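Local atomic coordinates of monomethylamine methyltransferase MtmB1 (Methanosarcina barkeri, PDB entry 1NTH), a protein that catalyses transfer of the methyl group from monomethylamine to the corrinoid cofactor of its partner protein MtmC, a step in methanogenesis from methylamine. Residues Ser146-Glu152 with Thr378-Arg384; Val157-Met161 with Pro204-Leu208; Tyr334-Pro340 with Val367-Gly372; Met344-Glu348 with Tyr412-Tyr416; Ser353-Ala358 with Val389-Ala394. One frame throughout, in Å; residues are numbered along the deposited sequence. Where two conformers were deposited one is given.

Contact 1 (Ser146-Glu152 with Thr378-Arg384); sequences SYALEKE and TTGMEAR
Hydrogen bonds define the start of helix 380-393, where it meets helix 140-148. Thr-379 and Glu-382 form a capping box: Thr-379 OG1 accepts from Met-381 N (3.2 Å), and Glu-382 OE1 from Thr-379 N (2.9 Å). Across the contact Gly-380 N donates to Ser-146 OG (3.1 Å), a hydroxyl that also bonds Val-143. The CA atoms of Tyr-147 and Gly-380 lie 4.3 Å apart, with Gly-380 CA over the Tyr-147 ring, 3.7 Å from its centroid, a CH-pi contact; a CB on residue 380 would clash with Ser-146 O. Two TIM-barrel helices are joined across 226 residues of sequence. Tyr-147 (chi1 m) lays CD2 3.7 Å from Ala-383 CB at its ring edge, and a water 2.6 Å from its OH links it to Glu-382 OE1. Arg-384 (chi1 and chi2 t, chi3 m) forms a bidentate salt bridge, NE to Glu-150 OE1 at 2.8 Å and NH2 to Glu-150 OE2 at 2.9 Å, and its guanidinium also meets Phe-3 of a second subunit.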
# COMPACT_ATOMS: atom_id res chain seq x y z
N SER A 146 18.86 -15.35 16.79
CA SER A 146 20.13 -15.16 17.47
C SER A 146 21.00 -14.12 16.77
O SER A 146 21.94 -13.60 17.37
CB SER A 146 20.90 -16.49 17.61
OG SER A 146 21.51 -16.89 16.39
N TYR A 147 20.69 -13.82 15.52
CA TYR A 147 21.44 -12.81 14.78
C TYR A 147 20.74 -11.46 14.90
O TYR A 147 21.38 -10.44 15.12
CB TYR A 147 21.57 -13.18 13.30
CG TYR A 147 22.35 -14.44 13.07
CD1 TYR A 147 21.73 -15.68 13.13
CD2 TYR A 147 23.72 -14.40 12.80
CE1 TYR A 147 22.45 -16.86 12.92
CE2 TYR A 147 24.45 -15.57 12.59
CZ TYR A 147 23.81 -16.79 12.65
OH TYR A 147 24.51 -17.95 12.42
N ALA A 148 19.41 -11.48 14.77
CA ALA A 148 18.64 -10.24 14.86
C ALA A 148 18.76 -9.61 16.24
O ALA A 148 18.69 -8.39 16.38
CB ALA A 148 17.17 -10.51 14.55
N LEU A 149 18.96 -10.44 17.26
CA LEU A 149 19.10 -9.94 18.63
C LEU A 149 20.45 -9.25 18.87
O LEU A 149 20.62 -8.57 19.88
CB LEU A 149 18.92 -11.09 19.63
CG LEU A 149 17.49 -11.61 19.79
CD1 LEU A 149 17.49 -12.90 20.59
CD2 LEU A 149 16.64 -10.54 20.48
N GLU A 150 21.39 -9.44 17.95
CA GLU A 150 22.71 -8.82 18.07
C GLU A 150 22.70 -7.43 17.44
O GLU A 150 22.43 -7.30 16.24
CB GLU A 150 23.77 -9.68 17.36
CG GLU A 150 24.06 -11.03 18.01
CD GLU A 150 24.68 -10.89 19.39
OE1 GLU A 150 25.43 -9.92 19.61
OE2 GLU A 150 24.44 -11.77 20.24
N LYS A 151 22.99 -6.40 18.22
CA LYS A 151 23.01 -5.04 17.67
C LYS A 151 24.10 -4.89 16.61
O LYS A 151 24.05 -3.98 15.78
CB LYS A 151 23.22 -4.01 18.77
CG LYS A 151 21.95 -3.72 19.57
CD LYS A 151 22.11 -2.50 20.45
CE LYS A 151 20.77 -2.10 21.06
NZ LYS A 151 20.88 -0.86 21.86
N GLU A 152 25.09 -5.77 16.64
CA GLU A 152 26.19 -5.75 15.68
C GLU A 152 25.69 -6.05 14.27
O GLU A 152 26.27 -5.59 13.28
CB GLU A 152 27.25 -6.79 16.04
CG GLU A 152 28.21 -6.41 17.16
CD GLU A 152 29.11 -5.25 16.79
OE1 GLU A 152 29.50 -5.14 15.61
OE2 GLU A 152 29.46 -4.46 17.70
N THR A 378 25.75 -22.95 13.34
CA THR A 378 25.94 -21.53 13.06
C THR A 378 25.14 -20.76 14.10
O THR A 378 23.98 -21.11 14.37
CB THR A 378 25.41 -21.11 11.66
OG1 THR A 378 24.00 -21.38 11.58
CG2 THR A 378 26.13 -21.85 10.55
N THR A 379 25.74 -19.75 14.71
CA THR A 379 25.02 -18.95 15.71
C THR A 379 25.40 -17.48 15.60
O THR A 379 26.43 -17.13 15.03
CB THR A 379 25.31 -19.40 17.16
OG1 THR A 379 26.53 -18.80 17.60
CG2 THR A 379 25.42 -20.92 17.24
N GLY A 380 24.56 -16.62 16.18
CA GLY A 380 24.81 -15.19 16.15
C GLY A 380 26.11 -14.75 16.80
O GLY A 380 26.59 -13.66 16.51
N MET A 381 26.67 -15.57 17.68
CA MET A 381 27.92 -15.22 18.34
C MET A 381 29.05 -15.00 17.34
O MET A 381 29.88 -14.11 17.52
CB MET A 381 28.34 -16.29 19.35
CG MET A 381 27.56 -16.26 20.65
SD MET A 381 27.90 -14.78 21.65
CE MET A 381 29.28 -15.35 22.66
N GLU A 382 29.09 -15.81 16.28
CA GLU A 382 30.14 -15.65 15.28
C GLU A 382 29.97 -14.33 14.53
O GLU A 382 30.96 -13.68 14.18
CB GLU A 382 30.12 -16.83 14.29
CG GLU A 382 30.38 -18.18 14.94
CD GLU A 382 29.12 -19.00 15.12
OE1 GLU A 382 28.52 -19.40 14.10
OE2 GLU A 382 28.72 -19.25 16.28
N ALA A 383 28.73 -13.93 14.30
CA ALA A 383 28.45 -12.67 13.61
C ALA A 383 28.81 -11.50 14.52
O ALA A 383 29.22 -10.44 14.05
CB ALA A 383 26.98 -12.60 13.21
N ARG A 384 28.64 -11.68 15.83
CA ARG A 384 28.97 -10.62 16.77
C ARG A 384 30.47 -10.34 16.69
O ARG A 384 30.90 -9.18 16.66
CB ARG A 384 28.61 -11.02 18.21
CG ARG A 384 28.93 -9.94 19.23
CD ARG A 384 28.93 -10.47 20.65
NE ARG A 384 27.61 -10.93 21.08
CZ ARG A 384 27.35 -11.41 22.29
NH1 ARG A 384 28.32 -11.49 23.19
NH2 ARG A 384 26.12 -11.81 22.60
O HOH W 1 27.10 -17.65 12.11

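Contact 2 (Val157-Met161 with Pro204-Leu208); sequences VNGVM and PETSL
Residues 157-161 run extended, Asn-158 at phi/psi -59/147 and Gly-159 at -94/178, into the short strand 160-161. Pro-204, preceded by a cis peptide bond, is extended at -83/139; the loop then bends through Glu-205 (-98/-40) and Thr-206 (-65/-35) before opening again at Ser-207. The segments come nearest at Val-160 and Thr-206, whose CA atoms are 4.6 Å apart. One hydrogen bond crosses between them, backbone to side chain: Met-161 N donates to Thr-206 OG1 at 3.0 Å and a nearly straight 171°. Thr-206 holds chi1 in m, and its hydroxyl also bonds Glu-183 of helix 174-193. In this TIM-barrel protein the first segment continues from barrel strand 155-156 and then pairs in parallel with strand 134-135. The second follows closely on position 202, the UAG-encoded pyrrolysine, which is not modelled; this probably places the contact beside the active site. Glu-205 (chi1 and chi2 both m) folds its aliphatic part over the first segment, CG 3.3 Å from Asn-158 O and CB 3.8 Å from Gly-159 O, while its carboxylate lies close to the like-charged Glu-229. Val-160 (chi1 t) brings CG2 to 3.7 Å from Glu-205 O. The amide of Asn-158, chi1 m, turns to Glu-183 as well, so that one acidic side chain serves both segments.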
# COMPACT_ATOMS: atom_id res chain seq x y z
N VAL A 157 21.47 -12.88 6.56
CA VAL A 157 21.74 -13.72 5.40
C VAL A 157 21.08 -15.05 5.78
O VAL A 157 21.45 -15.70 6.76
CB VAL A 157 23.25 -13.90 5.10
CG1 VAL A 157 24.03 -14.25 6.36
CG2 VAL A 157 23.42 -14.98 4.04
N ASN A 158 20.09 -15.44 4.99
CA ASN A 158 19.30 -16.64 5.25
C ASN A 158 20.00 -17.99 5.32
O ASN A 158 20.97 -18.26 4.62
CB ASN A 158 18.19 -16.76 4.20
CG ASN A 158 17.29 -15.53 4.16
OD1 ASN A 158 17.48 -14.57 4.92
ND2 ASN A 158 16.31 -15.56 3.26
N GLY A 159 19.45 -18.85 6.18
CA GLY A 159 19.95 -20.20 6.31
C GLY A 159 19.08 -21.04 5.38
O GLY A 159 18.15 -20.52 4.76
N VAL A 160 19.38 -22.34 5.29
CA VAL A 160 18.62 -23.25 4.44
C VAL A 160 17.73 -24.14 5.30
O VAL A 160 18.19 -24.71 6.28
CB VAL A 160 19.59 -24.15 3.61
CG1 VAL A 160 18.84 -25.35 3.04
CG2 VAL A 160 20.22 -23.34 2.50
N MET A 161 16.45 -24.25 4.93
CA MET A 161 15.52 -25.09 5.67
C MET A 161 15.79 -26.55 5.30
O MET A 161 15.71 -26.90 4.12
CB MET A 161 14.07 -24.76 5.30
CG MET A 161 13.63 -23.33 5.62
SD MET A 161 11.86 -23.05 5.29
CE MET A 161 11.12 -23.87 6.72
N PRO A 204 17.10 -15.93 -2.13
CA PRO A 204 16.59 -17.10 -1.39
C PRO A 204 17.64 -18.21 -1.37
O PRO A 204 18.29 -18.48 -2.39
CB PRO A 204 15.34 -17.48 -2.17
CG PRO A 204 15.75 -17.20 -3.58
CD PRO A 204 16.49 -15.87 -3.48
N GLU A 205 17.80 -18.86 -0.23
CA GLU A 205 18.81 -19.90 -0.08
C GLU A 205 18.38 -21.35 -0.24
O GLU A 205 19.10 -22.16 -0.82
CB GLU A 205 19.51 -19.74 1.27
CG GLU A 205 20.22 -18.40 1.45
CD GLU A 205 21.16 -18.09 0.31
OE1 GLU A 205 21.88 -19.01 -0.13
OE2 GLU A 205 21.18 -16.92 -0.15
N THR A 206 17.21 -21.69 0.29
CA THR A 206 16.73 -23.07 0.23
C THR A 206 16.44 -23.57 -1.18
O THR A 206 16.67 -24.75 -1.49
CB THR A 206 15.46 -23.25 1.11
OG1 THR A 206 15.75 -22.83 2.44
CG2 THR A 206 15.03 -24.72 1.14
N SER A 207 15.95 -22.68 -2.04
CA SER A 207 15.65 -23.04 -3.42
C SER A 207 16.92 -23.12 -4.26
O SER A 207 17.84 -22.33 -4.06
CB SER A 207 14.68 -22.02 -4.03
OG SER A 207 15.11 -20.70 -3.75
N LEU A 208 16.95 -24.07 -5.19
CA LEU A 208 18.12 -24.24 -6.05
C LEU A 208 17.79 -24.06 -7.54
O LEU A 208 18.65 -23.67 -8.33
CB LEU A 208 18.74 -25.63 -5.84
CG LEU A 208 19.20 -25.96 -4.42
CD1 LEU A 208 19.76 -27.38 -4.39
CD2 LEU A 208 20.26 -24.96 -3.97

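Contact 3 (Tyr334-Pro340 with Val367-Gly372); sequences YYPCAGP and VASAKG
Two loops interlock, one following barrel strand 330-333 and the other following its parallel neighbour 363-366. Val-367, preceded by a cis peptide bond, is extended (phi/psi -125/127); Ala-368 (-88/74) is the centre of an inverse gamma turn, and from Ala-370 to Gly-372 phi is positive, curling the second loop into the arc of the first. Three backbone hydrogen bonds, each 2.9 Å, set the register: Ala-368 N to Tyr-334 O, Lys-371 N to Pro-336 O, and Ala-370 N to Ala-338 O. One bump is Pro-336, whose ring lodges with CG 3.4 Å from Val-367 CG1 and CD 3.3 Å from Ala-368 O. Such loops, where parallel strands give way to the helices after them, form the C-terminal rim of a TIM barrel, the end at which enzymes of this fold keep their active sites. The small Ala-368 CB fits against the face of the Tyr-335 ring (chi1 m), 4.1 Å from its centroid in a CH-pi contact, while Lys-371 O meets the ring edge 3.3 Å from CD2. At the other end Gly-339 and Ala-370 have CA atoms 4.2 Å apart, and the Pro-340 ring fills the space beside Ser-369, CG to CB 3.8 Å. Lys-371 (chi1 m, then extended) lies along Cys-337 with CE 3.9 Å from SG.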
# COMPACT_ATOMS: atom_id res chain seq x y z
N TYR A 334 31.75 -15.65 4.55
CA TYR A 334 32.56 -16.37 5.54
C TYR A 334 32.36 -17.87 5.72
O TYR A 334 31.28 -18.31 6.11
CB TYR A 334 32.36 -15.69 6.90
CG TYR A 334 32.87 -14.27 6.97
CD1 TYR A 334 32.43 -13.30 6.06
CD2 TYR A 334 33.82 -13.90 7.92
CE1 TYR A 334 32.94 -12.01 6.09
CE2 TYR A 334 34.34 -12.62 7.96
CZ TYR A 334 33.90 -11.67 7.04
OH TYR A 334 34.46 -10.42 7.04
N TYR A 335 33.42 -18.64 5.46
CA TYR A 335 33.41 -20.10 5.61
C TYR A 335 34.59 -20.58 6.46
O TYR A 335 35.62 -20.99 5.92
CB TYR A 335 33.47 -20.81 4.26
CG TYR A 335 32.15 -20.88 3.54
CD1 TYR A 335 31.76 -19.89 2.64
CD2 TYR A 335 31.29 -21.97 3.74
CE1 TYR A 335 30.56 -19.99 1.94
CE2 TYR A 335 30.09 -22.07 3.05
CZ TYR A 335 29.73 -21.08 2.15
OH TYR A 335 28.56 -21.22 1.44
N PRO A 336 34.46 -20.54 7.80
CA PRO A 336 35.56 -21.00 8.66
C PRO A 336 35.59 -22.53 8.68
O PRO A 336 34.57 -23.18 8.40
CB PRO A 336 35.19 -20.44 10.03
CG PRO A 336 34.25 -19.30 9.72
CD PRO A 336 33.44 -19.83 8.59
N CYS A 337 36.74 -23.10 9.02
CA CYS A 337 36.88 -24.55 9.10
C CYS A 337 36.25 -25.07 10.39
O CYS A 337 35.53 -26.07 10.39
CB CYS A 337 38.35 -24.96 9.09
SG CYS A 337 39.22 -24.73 7.54
N ALA A 338 36.54 -24.38 11.49
CA ALA A 338 36.04 -24.76 12.80
C ALA A 338 34.56 -24.46 13.02
O ALA A 338 33.99 -23.58 12.37
CB ALA A 338 36.88 -24.08 13.88
N GLY A 339 33.95 -25.20 13.94
CA GLY A 339 32.55 -25.02 14.24
C GLY A 339 32.31 -24.04 15.37
O GLY A 339 33.25 -23.56 16.00
N PRO A 340 31.03 -23.71 15.66
CA PRO A 340 30.68 -22.77 16.72
C PRO A 340 31.19 -23.16 18.10
O PRO A 340 31.43 -24.34 18.39
CB PRO A 340 29.15 -22.76 16.68
CG PRO A 340 28.85 -23.08 15.26
CD PRO A 340 29.83 -24.19 14.96
N VAL A 367 28.09 -15.92 9.56
CA VAL A 367 29.25 -16.78 9.33
C VAL A 367 28.82 -18.23 9.14
O VAL A 367 28.10 -18.78 9.97
CB VAL A 367 30.21 -16.70 10.55
CG1 VAL A 367 31.37 -17.67 10.37
CG2 VAL A 367 30.71 -15.27 10.73
N ALA A 368 29.25 -18.85 8.04
CA ALA A 368 28.89 -20.24 7.79
C ALA A 368 29.93 -21.13 8.47
O ALA A 368 30.80 -21.71 7.81
CB ALA A 368 28.85 -20.51 6.30
N SER A 369 29.84 -21.21 9.79
CA SER A 369 30.76 -22.01 10.58
C SER A 369 30.73 -23.48 10.17
O SER A 369 29.76 -23.95 9.58
CB SER A 369 30.42 -21.86 12.06
OG SER A 369 30.40 -20.49 12.41
N ALA A 370 31.80 -24.21 10.50
CA ALA A 370 31.90 -25.62 10.16
C ALA A 370 31.76 -25.79 8.65
O ALA A 370 31.18 -26.77 8.17
CB ALA A 370 30.83 -26.43 10.89
N LYS A 371 32.29 -24.82 7.91
CA LYS A 371 32.25 -24.82 6.45
C LYS A 371 30.84 -24.80 5.87
O LYS A 371 30.63 -25.09 4.70
CB LYS A 371 33.03 -26.02 5.90
CG LYS A 371 34.47 -26.06 6.36
CD LYS A 371 35.24 -27.24 5.78
CE LYS A 371 36.62 -27.34 6.41
NZ LYS A 371 37.39 -28.50 5.88
N GLY A 372 29.87 -24.46 6.72
CA GLY A 372 28.48 -24.38 6.29
C GLY A 372 27.82 -25.65 5.81
O GLY A 372 26.82 -25.59 5.10

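Contact 4 (Met344-Glu348 with Tyr412-Tyr416); sequences MCLLE and YEKNY
Tyr-412 opens a type I beta turn that ends at Asn-415, closed by Asn-415 N to Tyr-412 O at 2.9 Å; its CA lies 6.8 Å from Met-344 CA, the nearest pair, and its CA-to-CB bond points toward residues 344-348. With chi1 p, the face of its ring receives Glu-348 CG, 3.9 Å from the centroid and only 4° off the normal, a well-centred CH-pi contact; CE2 lies 3.8 Å from both Leu-347 O and Glu-348 CA, and CB 4.1 Å from Met-344 CG. Its OH bonds Asn-307, just as the Glu-348 carboxylate turns to Cys-337 and Ala-338. Helix 343-359 follows barrel strand 330-333 in this TIM-barrel protein, and the contact sets the loop between helices 398-410 and 425-428 against its first turns. No hydrogen bond crosses between the segments. Asn-415 offers CB to Met-344 SD at 4.4 Å, and its O lies 4.0 Å from Met-344 CE. Tyr-416 CD2 also touches that methionine, all of whose chi angles are t, 4.1 Å from CE.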
# COMPACT_ATOMS: atom_id res chain seq x y z
N MET A 344 39.06 -21.28 17.56
CA MET A 344 39.53 -21.23 16.18
C MET A 344 38.50 -20.60 15.24
O MET A 344 38.84 -19.78 14.40
CB MET A 344 39.90 -22.62 15.67
CG MET A 344 40.55 -22.58 14.29
SD MET A 344 41.14 -24.18 13.73
CE MET A 344 41.33 -23.89 11.96
N CYS A 345 37.24 -21.01 15.38
CA CYS A 345 36.18 -20.46 14.53
C CYS A 345 36.16 -18.94 14.62
O CYS A 345 36.13 -18.25 13.61
CB CYS A 345 34.82 -21.03 14.95
SG CYS A 345 33.43 -20.40 13.97
N LEU A 346 36.19 -18.42 15.85
CA LEU A 346 36.16 -16.98 16.06
C LEU A 346 37.40 -16.30 15.49
O LEU A 346 37.30 -15.22 14.91
CB LEU A 346 36.03 -16.67 17.55
CG LEU A 346 34.74 -17.17 18.21
CD1 LEU A 346 34.72 -16.76 19.67
CD2 LEU A 346 33.53 -16.60 17.47
N LEU A 347 38.57 -16.92 15.64
CA LEU A 347 39.80 -16.34 15.12
C LEU A 347 39.82 -16.37 13.60
O LEU A 347 40.34 -15.44 12.96
CB LEU A 347 41.02 -17.07 15.68
CG LEU A 347 41.26 -16.90 17.19
CD1 LEU A 347 42.48 -17.70 17.61
CD2 LEU A 347 41.46 -15.43 17.52
N GLU A 348 39.28 -17.43 13.01
CA GLU A 348 39.23 -17.55 11.56
C GLU A 348 38.36 -16.44 10.98
O GLU A 348 38.75 -15.74 10.05
CB GLU A 348 38.65 -18.91 11.15
CG GLU A 348 39.62 -20.08 11.22
CD GLU A 348 38.98 -21.38 10.77
OE1 GLU A 348 38.28 -22.02 11.58
OE2 GLU A 348 39.15 -21.75 9.58
N TYR A 412 46.43 -20.20 13.43
CA TYR A 412 45.55 -21.33 13.11
C TYR A 412 45.82 -22.06 11.80
O TYR A 412 45.31 -23.16 11.59
CB TYR A 412 44.08 -20.86 13.13
CG TYR A 412 43.71 -19.83 12.07
CD1 TYR A 412 43.70 -20.17 10.71
CD2 TYR A 412 43.38 -18.52 12.42
CE1 TYR A 412 43.36 -19.22 9.74
CE2 TYR A 412 43.04 -17.57 11.46
CZ TYR A 412 43.03 -17.93 10.12
OH TYR A 412 42.70 -16.99 9.16
N GLU A 413 46.63 -21.48 10.92
CA GLU A 413 46.88 -22.10 9.62
C GLU A 413 47.57 -23.46 9.61
O GLU A 413 47.70 -24.09 8.57
CB GLU A 413 47.63 -21.12 8.70
CG GLU A 413 49.10 -20.92 9.00
CD GLU A 413 49.71 -19.85 8.11
OE1 GLU A 413 49.25 -19.70 6.96
OE2 GLU A 413 50.65 -19.16 8.56
N LYS A 414 48.02 -23.92 10.78
CA LYS A 414 48.67 -25.22 10.86
C LYS A 414 47.73 -26.25 11.45
O LYS A 414 48.11 -27.40 11.67
CB LYS A 414 49.95 -25.10 11.70
CG LYS A 414 51.00 -24.17 11.13
CD LYS A 414 51.57 -24.71 9.83
CE LYS A 414 52.66 -23.80 9.28
NZ LYS A 414 53.22 -24.32 8.01
N ASN A 415 46.48 -25.85 11.69
CA ASN A 415 45.49 -26.73 12.29
C ASN A 415 44.24 -26.97 11.45
O ASN A 415 43.22 -27.39 11.97
CB ASN A 415 45.07 -26.16 13.65
CG ASN A 415 46.26 -25.88 14.55
OD1 ASN A 415 46.18 -25.05 15.46
ND2 ASN A 415 47.36 -26.58 14.32
N TYR A 416 44.32 -26.71 10.14
CA TYR A 416 43.17 -26.91 9.27
C TYR A 416 42.64 -28.34 9.32
O TYR A 416 41.43 -28.57 9.43
CB TYR A 416 43.52 -26.54 7.83
CG TYR A 416 43.78 -25.06 7.63
CD1 TYR A 416 44.82 -24.63 6.79
CD2 TYR A 416 43.01 -24.10 8.27
CE1 TYR A 416 45.07 -23.27 6.61
CE2 TYR A 416 43.26 -22.73 8.08
CZ TYR A 416 44.29 -22.33 7.25
OH TYR A 416 44.56 -20.99 7.08

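Contact 5 (Ser353-Ala358 with Val389-Ala394); sequences SITDTA and VARATA
Thr-393 and Thr-357, facing each other from two helices, bury more surface in this contact than any other residues. Helices 353-358 and 389-393 cross at -49° with their axes 8.5 Å apart, and the nearest CA pairs are Ser-353 with Ala-390 (5.6 Å) and Ile-354 with Thr-393 (5.7 Å). Both threonines take chi1 m and turn their hydroxyls back on their own helix, Thr-357 OG1 to Ser-353 O (2.7 Å) and Thr-393 OG1 to Val-389 O (2.8 Å), bonds that satisfy the hydroxyls while these still pack against carbon. Thr-357 CG2 rests 3.9 Å from Thr-393 CB and 3.7 Å from Ala-394 N, its OG1 touching Ala-390 CB at 3.4 Å. The pair illustrates how neighbouring outer helices of a TIM barrel meet: each flanks strand 363-366, one preceding and one following it, and Leu-364 of that strand packs under Ser-353, Thr-357 and Ala-390. Thr-393 also meets Ile-354, whose CG1 lies 3.4 Å from OG1, and Ala-358, whose CB is 4.0 Å from CG2. Ile-354 CG1 presses equally close to Val-389 CG1, at 3.4 Å, and helix 398-410 packs against the same isoleucine. Ser-353 OG bonds Met-386 O.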
# COMPACT_ATOMS: atom_id res chain seq x y z
N SER A 353 37.38 -10.79 8.77
CA SER A 353 36.74 -9.51 9.02
C SER A 353 37.78 -8.39 8.94
O SER A 353 37.51 -7.31 8.42
CB SER A 353 36.06 -9.51 10.39
OG SER A 353 35.43 -8.26 10.65
N ILE A 354 38.98 -8.65 9.45
CA ILE A 354 40.04 -7.66 9.40
C ILE A 354 40.39 -7.39 7.93
O ILE A 354 40.48 -6.24 7.50
CB ILE A 354 41.31 -8.16 10.14
CG1 ILE A 354 41.03 -8.22 11.64
CG2 ILE A 354 42.49 -7.24 9.83
CD1 ILE A 354 42.12 -8.94 12.44
N THR A 355 40.58 -8.46 7.17
CA THR A 355 40.92 -8.36 5.76
C THR A 355 39.85 -7.64 4.95
O THR A 355 40.15 -6.72 4.18
CB THR A 355 41.14 -9.75 5.15
OG1 THR A 355 42.15 -10.44 5.89
CG2 THR A 355 41.57 -9.64 3.69
N ASP A 356 38.60 -8.06 5.11
CA ASP A 356 37.49 -7.46 4.38
C ASP A 356 37.27 -5.99 4.72
O ASP A 356 37.04 -5.16 3.84
CB ASP A 356 36.19 -8.23 4.64
CG ASP A 356 36.20 -9.62 4.03
OD1 ASP A 356 36.98 -9.84 3.08
OD2 ASP A 356 35.42 -10.48 4.49
N THR A 357 37.33 -5.66 6.01
CA THR A 357 37.14 -4.29 6.44
C THR A 357 38.24 -3.37 5.91
O THR A 357 37.96 -2.33 5.31
CB THR A 357 37.10 -4.20 7.98
OG1 THR A 357 36.02 -5.00 8.48
CG2 THR A 357 36.93 -2.76 8.44
N ALA A 358 39.49 -3.77 6.11
CA ALA A 358 40.61 -2.95 5.64
C ALA A 358 40.71 -2.86 4.12
O ALA A 358 41.14 -1.84 3.59
CB ALA A 358 41.91 -3.48 6.23
N VAL A 389 35.08 -7.00 15.32
CA VAL A 389 36.39 -6.94 14.68
C VAL A 389 36.38 -5.91 13.55
O VAL A 389 37.37 -5.22 13.33
CB VAL A 389 36.80 -8.33 14.15
CG1 VAL A 389 38.06 -8.22 13.31
CG2 VAL A 389 37.04 -9.27 15.32
N ALA A 390 35.26 -5.81 12.84
CA ALA A 390 35.16 -4.84 11.75
C ALA A 390 35.27 -3.43 12.33
O ALA A 390 35.95 -2.57 11.76
CB ALA A 390 33.83 -5.01 11.02
N ARG A 391 34.61 -3.19 13.46
CA ARG A 391 34.67 -1.88 14.10
C ARG A 391 36.11 -1.56 14.50
O ARG A 391 36.59 -0.45 14.29
CB ARG A 391 33.77 -1.84 15.34
CG ARG A 391 33.76 -0.49 16.03
CD ARG A 391 33.00 -0.52 17.35
NE ARG A 391 33.67 -1.34 18.35
CZ ARG A 391 33.21 -2.51 18.80
NH1 ARG A 391 32.07 -2.99 18.34
NH2 ARG A 391 33.89 -3.18 19.72
N ALA A 392 36.78 -2.54 15.10
CA ALA A 392 38.16 -2.37 15.54
C ALA A 392 39.13 -2.12 14.40
O ALA A 392 40.09 -1.37 14.54
CB ALA A 392 38.59 -3.60 16.34
N THR A 393 38.88 -2.76 13.26
CA THR A 393 39.74 -2.64 12.09
C THR A 393 39.56 -1.34 11.30
O THR A 393 40.52 -0.81 10.73
CB THR A 393 39.52 -3.83 11.12
OG1 THR A 393 39.75 -5.05 11.83
CG2 THR A 393 40.47 -3.75 9.93
N ALA A 394 38.34 -0.83 11.27
CA ALA A 394 38.05 0.40 10.52
C ALA A 394 38.99 1.54 10.90
O ALA A 394 39.15 1.87 12.07
CB ALA A 394 36.60 0.82 10.74

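Contacts 1, 3, 4 and 5 form a continuous network around helices 343-359 and 380-393. Glu-382 of contact 1 reaches contact 3, its OE1 2.8 Å from Ser-369 OG, and Glu-348 of contact 4 holds the other loop of contact 3, 334-340, through OE2 to Cys-337 N (2.8 Å) and OE1 to Ala-338 N (2.9 Å). Contacts 3 and 4 have centres about 10 Å apart. A salt bridge from Glu-152 OE2 to Arg-391 NH1 (3.1 Å) ties contact 1 to contact 5. Contact 2 touches none of the others, its nearest atoms about 5 Å from contact 3; contact 5 lies across the chain's centre from it, about 27 Å between centres. Contact 2, next to the pyrrolysine position, is probably nearest the catalytic centre.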